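Local coordinates for DNA endonuclease i-cvui (Chlorella vulgaris, PDB 5A77), which cleaves target DNA in the presence of magnesium as a LAGLIDADG homing endonuclease and is probably involved in intron homing, at residues Gln9-Trp14 against Gln61-Cys66; Tyr39-Ser44 against Met125-Leu130; Lys101-Lys106 against Gly135-Gly140. All coordinates share one frame; numbering follows the deposited sequence.

Contact 1. Residues Gln9-Trp14 against Gln61-Cys66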
# COMPACT_ATOMS: atom_id res chain seq x y z
N GLN B 9 -7.39 -16.20 -7.43
CA GLN B 9 -8.13 -15.42 -6.45
C GLN B 9 -7.23 -14.96 -5.32
O GLN B 9 -7.51 -13.95 -4.67
CB GLN B 9 -9.30 -16.23 -5.89
CG GLN B 9 -10.37 -16.50 -6.92
CD GLN B 9 -11.54 -17.28 -6.36
OE1 GLN B 9 -11.55 -17.65 -5.18
NE2 GLN B 9 -12.53 -17.54 -7.21
N LEU B 10 -6.15 -15.70 -5.07
CA LEU B 10 -5.15 -15.29 -4.09
C LEU B 10 -4.30 -14.14 -4.59
O LEU B 10 -3.91 -13.29 -3.80
CB LEU B 10 -4.25 -16.46 -3.71
CG LEU B 10 -4.74 -17.37 -2.60
CD1 LEU B 10 -3.86 -18.60 -2.49
CD2 LEU B 10 -4.73 -16.61 -1.29
N LYS B 11 -3.99 -14.14 -5.89
CA LYS B 11 -3.27 -13.03 -6.51
C LYS B 11 -4.13 -11.76 -6.57
O LYS B 11 -3.63 -10.65 -6.36
CB LYS B 11 -2.80 -13.41 -7.92
CG LYS B 11 -1.75 -14.54 -7.97
CD LYS B 11 -0.46 -14.09 -7.29
CE LYS B 11 0.63 -15.16 -7.27
NZ LYS B 11 1.16 -15.47 -8.63
N PHE B 12 -5.42 -11.92 -6.86
CA PHE B 12 -6.34 -10.79 -6.95
C PHE B 12 -6.59 -10.18 -5.56
O PHE B 12 -6.81 -8.98 -5.43
CB PHE B 12 -7.67 -11.21 -7.58
CG PHE B 12 -7.56 -11.56 -9.05
CD1 PHE B 12 -6.73 -10.84 -9.89
CD2 PHE B 12 -8.30 -12.61 -9.58
CE1 PHE B 12 -6.62 -11.16 -11.24
CE2 PHE B 12 -8.19 -12.94 -10.93
CZ PHE B 12 -7.35 -12.22 -11.76
N ALA B 13 -6.53 -11.02 -4.53
CA ALA B 13 -6.68 -10.56 -3.15
C ALA B 13 -5.43 -9.80 -2.70
O ALA B 13 -5.53 -8.73 -2.08
CB ALA B 13 -6.95 -11.74 -2.22
N TRP B 14 -4.26 -10.34 -3.01
CA TRP B 14 -2.99 -9.66 -2.76
C TRP B 14 -2.98 -8.31 -3.46
O TRP B 14 -2.66 -7.29 -2.86
CB TRP B 14 -1.79 -10.51 -3.22
CG TRP B 14 -0.47 -9.79 -3.10
CD1 TRP B 14 0.37 -9.78 -2.02
CD2 TRP B 14 0.15 -8.95 -4.10
NE1 TRP B 14 1.47 -9.00 -2.28
CE2 TRP B 14 1.36 -8.49 -3.53
CE3 TRP B 14 -0.19 -8.57 -5.39
CZ2 TRP B 14 2.22 -7.64 -4.25
CZ3 TRP B 14 0.67 -7.73 -6.09
CH2 TRP B 14 1.86 -7.27 -5.51
N GLN B 61 1.08 -6.21 -14.09
CA GLN B 61 0.63 -6.21 -15.48
C GLN B 61 0.39 -7.62 -16.00
O GLN B 61 -0.58 -7.85 -16.73
CB GLN B 61 1.66 -5.51 -16.36
CG GLN B 61 1.30 -5.52 -17.82
CD GLN B 61 2.40 -4.96 -18.69
OE1 GLN B 61 3.46 -5.57 -18.85
NE2 GLN B 61 2.15 -3.78 -19.27
N LYS B 62 1.26 -8.55 -15.62
CA LYS B 62 1.15 -9.93 -16.08
C LYS B 62 -0.06 -10.61 -15.47
O LYS B 62 -0.80 -11.31 -16.16
CB LYS B 62 2.42 -10.73 -15.73
CG LYS B 62 2.38 -12.18 -16.19
CD LYS B 62 3.77 -12.75 -16.25
CE LYS B 62 3.80 -14.11 -16.95
NZ LYS B 62 5.20 -14.54 -17.27
N ILE B 63 -0.24 -10.41 -14.16
CA ILE B 63 -1.39 -10.94 -13.44
C ILE B 63 -2.71 -10.46 -14.05
O ILE B 63 -3.66 -11.23 -14.17
CB ILE B 63 -1.34 -10.54 -11.95
CG1 ILE B 63 -0.29 -11.36 -11.21
CG2 ILE B 63 -2.71 -10.71 -11.29
CD1 ILE B 63 -0.30 -11.13 -9.72
N LEU B 64 -2.74 -9.19 -14.44
CA LEU B 64 -3.97 -8.58 -14.93
C LEU B 64 -4.17 -8.81 -16.43
O LEU B 64 -5.30 -9.01 -16.88
CB LEU B 64 -3.96 -7.08 -14.63
CG LEU B 64 -4.15 -6.75 -13.16
CD1 LEU B 64 -4.27 -5.25 -12.96
CD2 LEU B 64 -5.38 -7.47 -12.61
N GLY B 65 -3.07 -8.77 -17.19
CA GLY B 65 -3.11 -9.00 -18.62
C GLY B 65 -3.35 -7.73 -19.42
O GLY B 65 -3.64 -7.77 -20.61
N CYS B 66 -3.21 -6.59 -18.75
CA CYS B 66 -3.55 -5.31 -19.34
C CYS B 66 -2.68 -4.24 -18.70
O CYS B 66 -2.06 -4.48 -17.66
CB CYS B 66 -5.04 -5.00 -19.12
SG CYS B 66 -5.81 -4.22 -20.55

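Contact 2. Residues Tyr39-Ser44 against Met125-Leu130. With nucleotides of chain F; nucleotides of chain C.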
# COMPACT_ATOMS: atom_id res chain seq x y z
N TYR B 39 -14.62 18.15 -23.64
CA TYR B 39 -14.18 17.40 -22.46
C TYR B 39 -14.35 15.89 -22.58
O TYR B 39 -15.29 15.39 -23.19
CB TYR B 39 -14.91 17.89 -21.19
CG TYR B 39 -14.54 19.28 -20.75
CD1 TYR B 39 -13.38 19.52 -20.02
CD2 TYR B 39 -15.34 20.37 -21.06
CE1 TYR B 39 -13.04 20.79 -19.62
CE2 TYR B 39 -15.00 21.65 -20.65
CZ TYR B 39 -13.85 21.86 -19.93
OH TYR B 39 -13.51 23.13 -19.53
N GLN B 40 -13.41 15.19 -21.95
CA GLN B 40 -13.40 13.74 -21.87
C GLN B 40 -13.38 13.37 -20.39
O GLN B 40 -12.70 14.03 -19.61
CB GLN B 40 -12.16 13.15 -22.59
CG GLN B 40 -12.03 11.63 -22.53
CD GLN B 40 -10.57 11.15 -22.45
OE1 GLN B 40 -9.64 11.95 -22.40
NE2 GLN B 40 -10.38 9.84 -22.42
N VAL B 41 -14.12 12.35 -20.00
CA VAL B 41 -13.98 11.84 -18.64
C VAL B 41 -13.05 10.62 -18.69
O VAL B 41 -13.35 9.62 -19.34
CB VAL B 41 -15.34 11.48 -18.03
CG1 VAL B 41 -15.17 10.67 -16.77
CG2 VAL B 41 -16.13 12.76 -17.71
N ARG B 42 -11.88 10.74 -18.05
CA ARG B 42 -10.90 9.66 -18.07
C ARG B 42 -11.09 8.80 -16.84
O ARG B 42 -11.13 9.31 -15.74
CB ARG B 42 -9.46 10.22 -18.12
CG ARG B 42 -8.33 9.18 -17.92
CD ARG B 42 -6.91 9.80 -18.06
NE ARG B 42 -6.74 10.47 -19.35
CZ ARG B 42 -5.96 11.52 -19.59
NH1 ARG B 42 -5.23 12.04 -18.61
NH2 ARG B 42 -5.93 12.06 -20.81
N VAL B 43 -11.23 7.49 -17.03
CA VAL B 43 -11.21 6.54 -15.93
C VAL B 43 -9.85 5.80 -15.87
O VAL B 43 -9.27 5.47 -16.92
CB VAL B 43 -12.36 5.52 -16.05
CG1 VAL B 43 -13.72 6.22 -15.97
CG2 VAL B 43 -12.25 4.73 -17.34
N SER B 44 -9.33 5.55 -14.66
CA SER B 44 -8.06 4.84 -14.52
C SER B 44 -7.80 4.22 -13.16
O SER B 44 -8.13 4.80 -12.12
CB SER B 44 -6.88 5.76 -14.87
OG SER B 44 -6.92 6.95 -14.11
N MET B 125 -22.74 14.88 -19.17
CA MET B 125 -22.99 15.62 -17.95
C MET B 125 -23.22 14.73 -16.73
O MET B 125 -22.70 15.02 -15.66
CB MET B 125 -24.19 16.55 -18.11
CG MET B 125 -24.25 17.57 -17.00
SD MET B 125 -22.88 18.72 -17.12
CE MET B 125 -22.36 18.76 -15.41
N GLU B 126 -23.98 13.65 -16.88
CA GLU B 126 -24.13 12.70 -15.78
C GLU B 126 -22.77 12.07 -15.45
O GLU B 126 -22.48 11.73 -14.31
CB GLU B 126 -25.18 11.62 -16.09
CG GLU B 126 -26.24 12.02 -17.11
CD GLU B 126 -27.21 10.89 -17.50
OE1 GLU B 126 -26.79 9.72 -17.63
OE2 GLU B 126 -28.40 11.20 -17.76
N ALA B 127 -21.91 11.96 -16.47
CA ALA B 127 -20.60 11.36 -16.30
C ALA B 127 -19.63 12.29 -15.55
O ALA B 127 -18.89 11.85 -14.65
CB ALA B 127 -20.03 10.98 -17.65
N ALA B 128 -19.64 13.58 -15.91
CA ALA B 128 -18.79 14.56 -15.24
C ALA B 128 -19.16 14.70 -13.76
O ALA B 128 -18.29 14.80 -12.89
CB ALA B 128 -18.87 15.90 -15.93
N LEU B 129 -20.46 14.71 -13.47
CA LEU B 129 -20.91 14.85 -12.08
C LEU B 129 -20.48 13.64 -11.21
O LEU B 129 -20.24 13.80 -10.02
CB LEU B 129 -22.42 15.04 -12.04
CG LEU B 129 -22.82 16.51 -12.24
CD1 LEU B 129 -24.27 16.66 -12.71
CD2 LEU B 129 -22.59 17.27 -10.94
N LEU B 130 -20.39 12.47 -11.81
CA LEU B 130 -19.89 11.28 -11.14
C LEU B 130 -18.37 11.36 -10.99
O LEU B 130 -17.79 10.76 -10.08
CB LEU B 130 -20.28 10.02 -11.93
CG LEU B 130 -21.71 9.52 -11.86
CD1 LEU B 130 -21.91 8.28 -12.73
CD2 LEU B 130 -22.06 9.20 -10.41
P DT F 5 -3.48 21.53 -17.90
OP1 DT F 5 -3.17 22.97 -18.10
OP2 DT F 5 -4.76 21.00 -18.42
O5' DT F 5 -2.33 20.62 -18.54
C5' DT F 5 -1.03 20.59 -17.97
C4' DT F 5 -0.04 19.94 -18.92
O4' DT F 5 -0.06 18.50 -18.75
C3' DT F 5 -0.30 20.20 -20.40
O3' DT F 5 0.93 20.50 -21.06
C2' DT F 5 -0.89 18.88 -20.89
C1' DT F 5 -0.17 17.87 -20.01
N1 DT F 5 -0.92 16.60 -19.84
C2 DT F 5 -0.35 15.42 -20.24
O2 DT F 5 0.76 15.35 -20.74
N3 DT F 5 -1.11 14.30 -20.01
C4 DT F 5 -2.37 14.25 -19.44
O4 DT F 5 -2.98 13.19 -19.28
C5 DT F 5 -2.92 15.53 -19.03
C7 DT F 5 -4.29 15.61 -18.42
C6 DT F 5 -2.17 16.62 -19.25
P DA C 3 -14.16 8.29 -26.96
OP1 DA C 3 -14.85 6.98 -27.10
OP2 DA C 3 -14.63 9.38 -26.09
O5' DA C 3 -12.64 8.00 -26.49
C5' DA C 3 -11.98 6.81 -26.92
C4' DA C 3 -10.53 6.77 -26.48
O4' DA C 3 -9.71 7.62 -27.32
C3' DA C 3 -10.25 7.23 -25.04
O3' DA C 3 -9.24 6.40 -24.51
C2' DA C 3 -9.71 8.64 -25.26
C1' DA C 3 -8.85 8.34 -26.48
N9 DA C 3 -8.32 9.52 -27.17
C8 DA C 3 -8.88 10.76 -27.27
N7 DA C 3 -8.15 11.62 -27.93
C5 DA C 3 -7.02 10.89 -28.29
C6 DA C 3 -5.86 11.23 -29.03
N6 DA C 3 -5.63 12.45 -29.53
N1 DA C 3 -4.92 10.26 -29.22
C2 DA C 3 -5.14 9.04 -28.70
N3 DA C 3 -6.20 8.61 -27.99
C4 DA C 3 -7.11 9.59 -27.83

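Contact 3. Residues Lys101-Lys106 against Gly135-Gly140. With nucleotides of chain F.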
# COMPACT_ATOMS: atom_id res chain seq x y z
N LYS B 101 -11.06 1.03 -1.17
CA LYS B 101 -11.33 1.82 -2.36
C LYS B 101 -12.47 1.28 -3.21
O LYS B 101 -12.59 1.61 -4.39
CB LYS B 101 -10.04 1.93 -3.18
CG LYS B 101 -8.89 2.55 -2.40
CD LYS B 101 -7.70 2.87 -3.28
CE LYS B 101 -7.02 4.18 -2.86
NZ LYS B 101 -6.45 4.15 -1.51
N ARG B 102 -13.33 0.45 -2.61
CA ARG B 102 -14.42 -0.16 -3.35
C ARG B 102 -15.45 0.87 -3.82
O ARG B 102 -16.09 0.69 -4.86
CB ARG B 102 -15.11 -1.25 -2.52
CG ARG B 102 -16.03 -2.14 -3.36
CD ARG B 102 -16.90 -3.04 -2.51
NE ARG B 102 -16.13 -3.90 -1.62
CZ ARG B 102 -16.68 -4.78 -0.78
NH1 ARG B 102 -18.00 -4.90 -0.73
NH2 ARG B 102 -15.91 -5.52 0.01
N ALA B 103 -15.61 1.96 -3.06
CA ALA B 103 -16.50 3.04 -3.47
C ALA B 103 -16.04 3.67 -4.80
O ALA B 103 -16.83 3.82 -5.74
CB ALA B 103 -16.59 4.09 -2.39
N GLN B 104 -14.75 4.01 -4.88
CA GLN B 104 -14.19 4.56 -6.10
C GLN B 104 -14.37 3.58 -7.25
O GLN B 104 -14.70 3.97 -8.36
CB GLN B 104 -12.71 4.89 -5.93
CG GLN B 104 -12.41 5.98 -4.91
CD GLN B 104 -11.90 5.41 -3.60
OE1 GLN B 104 -12.67 4.94 -2.75
NE2 GLN B 104 -10.59 5.42 -3.44
N ALA B 105 -14.19 2.29 -6.96
CA ALA B 105 -14.42 1.26 -7.96
C ALA B 105 -15.84 1.30 -8.50
O ALA B 105 -16.05 1.40 -9.70
CB ALA B 105 -14.13 -0.10 -7.39
N LYS B 106 -16.81 1.24 -7.59
CA LYS B 106 -18.21 1.15 -7.96
C LYS B 106 -18.67 2.39 -8.73
O LYS B 106 -19.41 2.29 -9.72
CB LYS B 106 -19.06 0.95 -6.71
CG LYS B 106 -20.02 -0.23 -6.79
CD LYS B 106 -19.28 -1.56 -6.78
CE LYS B 106 -20.24 -2.72 -6.98
NZ LYS B 106 -20.90 -2.67 -8.32
N GLY B 135 -13.99 12.10 -6.82
CA GLY B 135 -13.02 13.04 -6.33
C GLY B 135 -13.09 13.39 -4.85
O GLY B 135 -12.04 13.58 -4.23
N LEU B 136 -14.30 13.46 -4.30
CA LEU B 136 -14.47 13.71 -2.87
C LEU B 136 -13.88 12.57 -2.01
O LEU B 136 -13.83 12.69 -0.79
CB LEU B 136 -15.97 13.92 -2.55
CG LEU B 136 -16.68 15.03 -3.33
CD1 LEU B 136 -18.19 14.95 -3.20
CD2 LEU B 136 -16.17 16.41 -2.91
N LEU B 137 -13.42 11.50 -2.66
CA LEU B 137 -12.85 10.34 -1.97
C LEU B 137 -11.34 10.21 -2.18
O LEU B 137 -10.59 9.92 -1.24
CB LEU B 137 -13.53 9.05 -2.43
CG LEU B 137 -15.05 9.11 -2.59
CD1 LEU B 137 -15.58 7.81 -3.19
CD2 LEU B 137 -15.70 9.40 -1.24
N THR B 138 -10.88 10.37 -3.42
CA THR B 138 -9.44 10.45 -3.69
C THR B 138 -8.94 11.79 -3.19
O THR B 138 -8.90 12.76 -3.95
CB THR B 138 -9.09 10.30 -5.19
OG1 THR B 138 -9.70 11.38 -5.92
CG2 THR B 138 -9.55 8.95 -5.74
N ASP B 139 -8.58 11.87 -1.92
CA ASP B 139 -8.46 13.17 -1.26
C ASP B 139 -7.07 13.81 -1.27
O ASP B 139 -6.44 14.04 -0.23
CB ASP B 139 -8.92 13.05 0.17
CG ASP B 139 -10.39 12.85 0.28
OD1 ASP B 139 -11.11 13.66 -0.35
OD2 ASP B 139 -10.82 11.90 0.98
N GLY B 140 -6.64 14.11 -2.47
CA GLY B 140 -5.58 15.06 -2.72
C GLY B 140 -6.20 16.00 -3.73
O GLY B 140 -6.32 15.65 -4.92
P DA F 2 -5.16 9.33 -4.17
OP1 DA F 2 -5.73 9.28 -2.81
OP2 DA F 2 -5.45 8.20 -5.09
O5' DA F 2 -5.58 10.70 -4.85
C5' DA F 2 -4.74 11.82 -4.63
C4' DA F 2 -4.55 12.62 -5.91
O4' DA F 2 -3.30 12.27 -6.55
C3' DA F 2 -5.64 12.43 -6.98
O3' DA F 2 -6.07 13.72 -7.39
C2' DA F 2 -4.89 11.70 -8.10
C1' DA F 2 -3.53 12.34 -7.92
N9 DA F 2 -2.41 11.76 -8.63
C8 DA F 2 -2.26 10.49 -9.13
N7 DA F 2 -1.10 10.30 -9.75
C5 DA F 2 -0.47 11.53 -9.64
C6 DA F 2 0.79 12.01 -10.07
N6 DA F 2 1.68 11.25 -10.74
N1 DA F 2 1.10 13.30 -9.79
C2 DA F 2 0.22 14.04 -9.13
N3 DA F 2 -0.98 13.71 -8.67
C4 DA F 2 -1.26 12.43 -8.96
P DC F 3 -7.48 13.93 -8.15
OP1 DC F 3 -7.84 15.34 -7.87
OP2 DC F 3 -8.40 12.85 -7.77
O5' DC F 3 -7.11 13.70 -9.70
C5' DC F 3 -7.07 14.78 -10.61
C4' DC F 3 -5.90 15.71 -10.33
O4' DC F 3 -4.74 14.93 -9.95
C3' DC F 3 -5.46 16.53 -11.53
O3' DC F 3 -6.20 17.76 -11.57
C2' DC F 3 -3.98 16.76 -11.27
C1' DC F 3 -3.56 15.50 -10.50
N1 DC F 3 -2.85 14.44 -11.33
C2 DC F 3 -1.59 14.72 -11.88
O2 DC F 3 -1.09 15.84 -11.72
N3 DC F 3 -0.96 13.75 -12.60
C4 DC F 3 -1.53 12.56 -12.75
N4 DC F 3 -0.87 11.64 -13.45
C5 DC F 3 -2.80 12.25 -12.19
C6 DC F 3 -3.42 13.21 -11.48
OP3 DG F 1 -3.83 7.04 -1.11
P DG F 1 -3.05 5.88 -1.60
OP1 DG F 1 -1.88 5.73 -0.70
OP2 DG F 1 -3.98 4.74 -1.77
O5' DG F 1 -2.51 6.20 -3.08
C5' DG F 1 -1.29 6.95 -3.27
C4' DG F 1 -1.63 8.40 -3.53
O4' DG F 1 -0.47 9.14 -3.99
C3' DG F 1 -2.71 8.61 -4.58
O3' DG F 1 -3.59 9.54 -4.06
C2' DG F 1 -1.93 9.18 -5.78
C1' DG F 1 -0.86 9.97 -5.07
N9 DG F 1 0.33 10.26 -5.84
C8 DG F 1 1.15 9.37 -6.50
N7 DG F 1 2.19 9.93 -7.05
C5 DG F 1 2.07 11.28 -6.72
C6 DG F 1 2.90 12.37 -7.03
O6 DG F 1 3.93 12.38 -7.69
N1 DG F 1 2.41 13.56 -6.50
C2 DG F 1 1.27 13.67 -5.76
N2 DG F 1 0.96 14.90 -5.32
N3 DG F 1 0.48 12.65 -5.46
C4 DG F 1 0.94 11.49 -5.97

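Contact 1. Residues Gln9-Trp14 against Gln61-Cys66
The ring of Phe12 meets Ile63 and Leu64 through its CE1 corner, with both aliphatic partners set obliquely to the ring. Ile63 CG2 lies 3.9 Å from Phe12 CE1. Leu64 CD2 is slightly farther from the same atom, Phe12 CE1, at 4.1 Å. Elsewhere Phe12 packs on Tyr97 and Lys93.

This is helix-helix packing in a LAGLIDADG endonuclease. Helix 6-22 carries the family's signature motif at its C-terminal end, and helix 55-64 follows the strand hairpin. The indole of Trp14 packs further back along helix 55-64, on Ile56 and Ile60, and meets the ring of Phe18 with the two planes nearly parallel, about 20° apart. Trp14 NE1 hydrogen-bonds to Asp20 OD2 of the second subunit, and Trp14 thus joins helix 55-64 to the dimer interface, as expected of a homodimeric member of the family.

Between the two short segments the closest backbones are those of Lys11 and Ile63, with Lys11 CA 7.5 Å from Ile63 CA. The contact is wholly apolar. Ile63 holds the centre, with one branch on the Phe12 ring and the other on Lys11. Its CG1 sits beside the backbone N (chi1 -75°), and the arm then extends to bring CD1 against the aliphatic part of the lysine. The two side chains cross at about a right angle. The Lys11 chain bends at chi2, and the bend folds CD back over the isoleucine tip: Ile63 CD1 is 3.8 Å from Lys11 CD.

Contact 2. Residues Tyr39-Ser44 against Met125-Leu130
Val41 reaches the helix with CG2, which a chi1 of 167° places beside the backbone N, while CG1 is anti to that N. On the next residue, Arg42 is extended through chi1 and chi2 and bends at chi3 (-57°), which brings its guanidinium to the DNA.

Strand 39-50 belongs to the antiparallel sheet of the LAGLIDADG fold, which uses one face to bind DNA and packs helices on the other. Val41 is on the helix side. Val41 CG2 sits against the backbone of helix 121-135, 4.0 Å from Ala128 N. The same methyl, Val41 CG2, is 4.3 Å from Ala127 CB. The helix comes close here, where its residues are alanines: Val41 CA is 6.5 Å from Ala128 CA. Ile111 of helix 102-114 also packs on Val41.

Gln40 and Arg42 are on the DNA side. Gln40 NE2 packs against the sugar of DA3 of chain C, 3.2 Å from its C2'. Arg42 hydrogen-bonds a base, consistent with a role in recognising the target. The base oxygen lies at the edge of the guanidinium, near its plane. The bond from Arg42 NH1 to O4 of DT5 of chain F is 2.6 Å long and bent, with an angle of 139° at the hydrogen.

Contact 3. Residues Lys101-Lys106 against Gly135-Gly140
The start of helix 102-114 and the loop after helix 121-135 meet here, next to the DNA backbone. Lys101 is at the N-cap position of the first helix, and the loop 136-140 is irregular.

Leu137 makes most of the contact. Leu137 CD1 lies 3.9 Å from Ala103 CB. The same atom, Leu137 CD1, is 4.0 Å from Gln104 CG. Gln104 bends at chi2 (103°), which carries its CD alongside Leu137 CB. Gln104 CG also meets the loop's next residue, 4.2 Å from Thr138 CG2. With an alanine here in place of Gln104, Leu137 and Thr138 would probably lose their shared support and the loop would be freer to shift.

The loop and the helix start each also hold a phosphate. Thr138 OG1 donates to OP2 of DC3 of chain F at 2.7 Å. On the helix side, Lys101 NZ donates to OP2 of DG1 of chain F at 2.6 Å. DG1 opens its strand with a 5' phosphate, as expected of cleaved DNA. Gly140 passes close to the sugar of DA2 of chain F, and its lack of a side chain leaves room for C5'.

Thr138 and Asp139 are each the centre of an inverse gamma turn. A loop threonine and a lysine at the helix start, each holding a phosphate near the cleaved end, are consistent with the backbone contacts of the related LAGLIDADG endonuclease I-CreI.

How the contacts relate
From the N terminus, helix 6-22 supplies 9-14 and strand 39-50 supplies 39-44. Contact 1 then closes at 61-66, bringing helix 55-64 back to the first helix. Contact 2 is still open at that point, so contacts 1 and 2 cross. Helix 102-114 opens contact 3 before helix 121-135 closes contact 2, so contacts 2 and 3 also cross. Contact 3 closes last, at 135-140, and follows contact 1 in series. Contacts 1 and 2 lie on opposite sides of the chain's centre, 27 Å apart between centres. Contact 1 ties helix 6-22 to helix 55-64, contact 2 the sheet to helix 121-135, and contact 3 helix 102-114 to the loop that follows helix 121-135.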